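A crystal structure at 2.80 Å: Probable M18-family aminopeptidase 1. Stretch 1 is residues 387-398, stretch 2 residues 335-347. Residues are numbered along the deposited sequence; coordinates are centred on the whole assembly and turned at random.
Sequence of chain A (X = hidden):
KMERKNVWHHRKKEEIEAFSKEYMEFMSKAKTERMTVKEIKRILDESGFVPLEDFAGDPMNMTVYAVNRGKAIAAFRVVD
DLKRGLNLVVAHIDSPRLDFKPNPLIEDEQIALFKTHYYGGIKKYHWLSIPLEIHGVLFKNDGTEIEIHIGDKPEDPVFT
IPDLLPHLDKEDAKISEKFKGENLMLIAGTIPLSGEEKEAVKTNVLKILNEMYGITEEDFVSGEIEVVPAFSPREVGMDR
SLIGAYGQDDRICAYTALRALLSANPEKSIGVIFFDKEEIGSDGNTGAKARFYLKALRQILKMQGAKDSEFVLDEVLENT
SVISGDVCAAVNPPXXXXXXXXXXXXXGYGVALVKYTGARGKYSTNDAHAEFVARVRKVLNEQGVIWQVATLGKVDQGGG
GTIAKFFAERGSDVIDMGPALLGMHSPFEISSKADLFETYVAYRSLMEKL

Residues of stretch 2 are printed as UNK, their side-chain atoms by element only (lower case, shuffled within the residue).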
# COMPACT_ATOMS: atom_id res chain seq x y z
N TRP A 387 -50.73 -2.23 8.61
CA TRP A 387 -49.38 -2.27 9.16
C TRP A 387 -48.44 -3.14 8.30
O TRP A 387 -48.88 -3.91 7.44
CB TRP A 387 -49.41 -2.80 10.60
CG TRP A 387 -49.88 -4.22 10.71
CD1 TRP A 387 -51.15 -4.69 10.55
CD2 TRP A 387 -49.05 -5.37 10.92
NE1 TRP A 387 -51.17 -6.06 10.64
CE2 TRP A 387 -49.90 -6.51 10.87
CE3 TRP A 387 -47.68 -5.56 11.15
CZ2 TRP A 387 -49.42 -7.81 11.03
CZ3 TRP A 387 -47.20 -6.86 11.31
CH2 TRP A 387 -48.07 -7.97 11.25
N GLN A 388 -47.14 -2.99 8.54
CA GLN A 388 -46.13 -3.74 7.80
C GLN A 388 -44.97 -4.06 8.73
O GLN A 388 -44.75 -3.35 9.71
CB GLN A 388 -45.65 -2.90 6.60
CG GLN A 388 -45.07 -1.55 6.98
CD GLN A 388 -44.65 -0.72 5.78
OE1 GLN A 388 -44.13 -1.25 4.79
NE2 GLN A 388 -44.86 0.59 5.86
N VAL A 389 -44.22 -5.13 8.43
CA VAL A 389 -43.08 -5.48 9.27
C VAL A 389 -41.89 -4.66 8.82
O VAL A 389 -41.78 -4.33 7.64
CB VAL A 389 -42.71 -7.00 9.17
CG1 VAL A 389 -43.85 -7.77 8.53
CG2 VAL A 389 -41.42 -7.19 8.40
N ALA A 390 -41.01 -4.32 9.74
CA ALA A 390 -39.84 -3.53 9.38
C ALA A 390 -38.58 -3.97 10.12
O ALA A 390 -38.63 -4.33 11.30
CB ALA A 390 -40.10 -2.05 9.64
N THR A 391 -37.47 -3.95 9.41
CA THR A 391 -36.18 -4.33 9.95
C THR A 391 -35.21 -3.21 9.62
O THR A 391 -35.28 -2.61 8.55
CB THR A 391 -35.68 -5.63 9.32
OG1 THR A 391 -36.60 -6.69 9.62
CG2 THR A 391 -34.32 -5.99 9.87
N LEU A 392 -34.30 -2.92 10.55
CA LEU A 392 -33.32 -1.86 10.35
C LEU A 392 -32.17 -2.30 9.44
O LEU A 392 -31.02 -2.40 9.88
CB LEU A 392 -32.78 -1.41 11.71
CG LEU A 392 -31.87 -0.17 11.69
CD1 LEU A 392 -32.66 1.05 11.23
CD2 LEU A 392 -31.31 0.04 13.08
N GLY A 393 -32.49 -2.56 8.18
CA GLY A 393 -31.48 -2.97 7.21
C GLY A 393 -31.05 -4.43 7.28
O GLY A 393 -31.41 -5.15 8.22
N LYS A 394 -30.27 -4.85 6.28
CA LYS A 394 -29.74 -6.21 6.20
C LYS A 394 -29.07 -6.53 7.51
O LYS A 394 -28.76 -5.63 8.29
CB LYS A 394 -28.72 -6.32 5.07
CG LYS A 394 -29.27 -6.27 3.67
CD LYS A 394 -28.16 -6.46 2.65
CE LYS A 394 -28.69 -6.69 1.25
NZ LYS A 394 -29.53 -5.55 0.79
N VAL A 395 -28.81 -7.81 7.74
CA VAL A 395 -28.21 -8.27 8.99
C VAL A 395 -27.05 -7.48 9.62
O VAL A 395 -27.19 -7.01 10.75
CB VAL A 395 -27.83 -9.76 8.87
CG1 VAL A 395 -27.07 -10.23 10.11
CG2 VAL A 395 -29.10 -10.57 8.70
N ASP A 396 -25.92 -7.32 8.95
CA ASP A 396 -24.86 -6.55 9.62
C ASP A 396 -24.62 -5.13 9.10
O ASP A 396 -23.55 -4.56 9.29
CB ASP A 396 -23.55 -7.35 9.61
CG ASP A 396 -23.54 -8.46 10.63
OD1 ASP A 396 -23.93 -8.19 11.79
OD2 ASP A 396 -23.14 -9.60 10.30
N GLN A 397 -25.65 -4.56 8.47
CA GLN A 397 -25.58 -3.22 7.91
C GLN A 397 -25.30 -2.11 8.92
O GLN A 397 -24.44 -1.25 8.69
CB GLN A 397 -26.88 -2.90 7.17
CG GLN A 397 -26.78 -3.18 5.70
CD GLN A 397 -25.88 -2.20 5.00
OE1 GLN A 397 -25.57 -2.36 3.82
NE2 GLN A 397 -25.46 -1.17 5.71
N GLY A 398 -26.04 -2.10 10.02
CA GLY A 398 -25.84 -1.07 11.02
C GLY A 398 -26.58 -1.30 12.31
O GLY A 398 -27.23 -2.33 12.49
N UNK A 335 -30.57 3.67 -2.71
CA UNK A 335 -29.79 2.94 -1.72
C UNK A 335 -30.55 1.73 -1.19
O UNK A 335 -30.36 1.31 -0.05
c UNK A 335 -28.15 7.76 -1.84
c UNK A 335 -28.97 5.22 -1.00
c UNK A 335 -27.31 6.68 -2.01
c UNK A 335 -29.80 6.33 -0.85
c UNK A 335 -29.40 7.60 -1.26
c UNK A 335 -29.43 3.86 -0.56
o UNK A 335 -27.76 9.02 -2.26
c UNK A 335 -27.72 5.41 -1.59
N UNK A 336 -31.40 1.15 -2.04
CA UNK A 336 -32.19 -0.02 -1.66
C UNK A 336 -31.33 -1.22 -1.24
O UNK A 336 -31.80 -2.08 -0.51
c UNK A 336 -33.83 -0.76 -5.90
c UNK A 336 -33.11 -0.43 -2.82
c UNK A 336 -33.39 -1.83 -4.92
c UNK A 336 -32.42 -1.29 -3.87
n UNK A 336 -34.58 -1.32 -7.06
N UNK A 337 -30.08 -1.28 -1.69
CA UNK A 337 -29.22 -2.41 -1.31
C UNK A 337 -28.81 -2.43 0.16
O UNK A 337 -28.09 -3.33 0.60
o UNK A 337 -29.28 -3.67 -3.73
c UNK A 337 -28.13 -3.28 -3.42
o UNK A 337 -27.11 -3.55 -4.09
c UNK A 337 -27.96 -2.44 -2.17
N UNK A 338 -29.27 -1.44 0.91
CA UNK A 338 -28.92 -1.34 2.32
C UNK A 338 -29.94 -2.10 3.19
O UNK A 338 -29.75 -2.28 4.40
c UNK A 338 -27.65 0.43 3.53
c UNK A 338 -28.87 0.16 2.70
c UNK A 338 -30.16 0.58 3.40
N UNK A 339 -31.01 -2.56 2.54
CA UNK A 339 -32.11 -3.27 3.19
C UNK A 339 -32.34 -4.67 2.65
O UNK A 339 -31.81 -5.05 1.61
n UNK A 339 -33.81 -1.59 5.28
c UNK A 339 -33.68 -1.40 3.92
c UNK A 339 -33.43 -2.53 2.97
c UNK A 339 -33.85 -0.08 3.70
n UNK A 339 -34.09 0.50 4.92
c UNK A 339 -34.06 -0.43 5.86
N UNK A 340 -33.17 -5.40 3.39
CA UNK A 340 -33.62 -6.73 3.02
C UNK A 340 -35.06 -6.40 2.61
O UNK A 340 -35.94 -6.30 3.47
o UNK A 340 -34.75 -9.64 5.00
o UNK A 340 -34.96 -9.14 2.88
c UNK A 340 -34.51 -8.90 4.02
c UNK A 340 -33.63 -7.67 4.23
N UNK A 341 -35.27 -6.18 1.32
CA UNK A 341 -36.57 -5.81 0.80
C UNK A 341 -37.75 -6.60 1.35
O UNK A 341 -38.83 -6.05 1.53
c UNK A 341 -35.96 -3.44 -0.84
c UNK A 341 -36.59 -5.87 -0.73
c UNK A 341 -34.42 -5.16 -1.74
c UNK A 341 -35.87 -4.78 -1.55
N UNK A 342 -37.55 -7.89 1.64
CA UNK A 342 -38.65 -8.70 2.16
C UNK A 342 -38.99 -8.42 3.63
O UNK A 342 -39.96 -8.96 4.16
c UNK A 342 -41.57 -11.82 1.61
c UNK A 342 -39.54 -11.08 2.07
c UNK A 342 -38.34 -10.19 1.96
c UNK A 342 -39.80 -12.15 2.87
n UNK A 342 -40.67 -10.90 1.29
n UNK A 342 -41.07 -12.59 2.56
N UNK A 343 -38.20 -7.58 4.29
CA UNK A 343 -38.44 -7.23 5.69
C UNK A 343 -38.18 -5.75 5.93
O UNK A 343 -37.82 -5.35 7.04
c UNK A 343 -37.54 -8.07 6.61
o UNK A 343 -38.89 -9.76 7.64
n UNK A 343 -37.53 -10.41 5.98
c UNK A 343 -38.04 -9.49 6.79
N UNK A 344 -38.38 -4.94 4.89
CA UNK A 344 -38.17 -3.50 4.95
C UNK A 344 -39.48 -2.74 4.72
O UNK A 344 -40.30 -3.14 3.90
c UNK A 344 -37.15 -3.08 3.92
N UNK A 345 -39.69 -1.64 5.45
CA UNK A 345 -40.91 -0.86 5.28
C UNK A 345 -40.90 0.03 4.05
O UNK A 345 -39.84 0.49 3.61
c UNK A 345 -38.88 -1.11 6.56
c UNK A 345 -39.53 0.23 6.82
c UNK A 345 -40.97 -0.05 6.57
N UNK A 346 -42.09 0.27 3.50
CA UNK A 346 -42.26 1.13 2.33
C UNK A 346 -43.17 2.28 2.76
O UNK A 346 -44.08 2.08 3.57
c UNK A 346 -40.90 -1.35 -1.33
n UNK A 346 -42.07 -0.98 -2.16
c UNK A 346 -42.20 -0.90 0.75
c UNK A 346 -42.92 0.36 1.18
c UNK A 346 -40.93 -0.59 -0.01
N UNK A 347 -42.93 3.47 2.21
CA UNK A 347 -43.74 4.65 2.54
C UNK A 347 -45.20 4.48 2.13
O UNK A 347 -45.50 4.01 1.03
c UNK A 347 -41.97 7.02 3.71
c UNK A 347 -41.85 6.46 2.30
c UNK A 347 -43.19 5.90 1.85
c UNK A 347 -41.41 7.54 1.32
O HOH W 1 -34.30 -4.22 6.10

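Position 335 has one carbon, then a six-carbon ring bearing one oxygen. The ring is out of reach of stretch 1. This is Tyr335.

Position 336 has four carbons in a row ending in nitrogen. CA-to-CB points away from stretch 1. This is Lys336.

Position 337 has two carbons. With two oxygens and no nitrogen on the second carbon, this is Asp337. Its backbone O accepts a hydrogen bond from Lys394 NZ at 2.7 Å.

Position 338 has three carbons, one carrying the other two. This is Val338. Its O takes a hydrogen bond from Lys394 N at 3.2 Å and sits 3.4 Å from Gly393 CA. A side chain at Gly393 would crowd this oxygen, and the positive phi there also favours glycine.

Position 339 has one carbon and a five-membered ring of three carbons and two nitrogens. This is His339. CA-to-CB points away, yet the ring comes back to put ND1 3.3 Å from Gly393 CA. Thr391 O lies at the ring edge, 3.7 Å from CE1. The backbone O of His339 receives a very short hydrogen bond from Lys394 NZ, 2.5 Å.

Position 340 has two carbons, the second carrying two oxygens. This is Asp340. Its OD1 accepts a hydrogen bond from the backbone N of position 342 at 3.1 Å.

Position 341 has four carbons, forked at the second, and makes no contact. This is Leu341.

Position 342 has one carbon and a five-membered ring of three carbons and two nitrogens. CA-to-CB points away, and the side chain makes no contact with stretch 1. This is His342.

Position 343 has two carbons, the second carrying one oxygen and one nitrogen. This is Asn343. ND2 donates to Asp340 OD2 at 3.0 Å. Its backbone O accepts a weak hydrogen bond from Thr391 OG1 at 3.2 Å.

Position 344 has a single carbon, pointing away. This is Ala344.

Position 345 has three carbons closing a ring onto the backbone N. This is Pro345. Its CD packs 3.4 Å from Ala390 CB.

Position 346 has four carbons in a row ending in nitrogen, the end leading away. This is Lys346.

Position 347 has four carbons, forked at the second, out of contact. This is Leu347.

The contact rests largely on stretch 2 backbone. The Gln388 amide pairs with one residue: OE1 accepts from Lys346 N at 2.9 Å, and NE2 donates to Lys346 O at 2.8 Å. Lys394 holds the other end through three carbonyls. Between them, water 1 bridges His339 ND1, Asp340 N and Thr391 O.

Stretch 2, residues 335-347: YKDVHDLHNAPKL
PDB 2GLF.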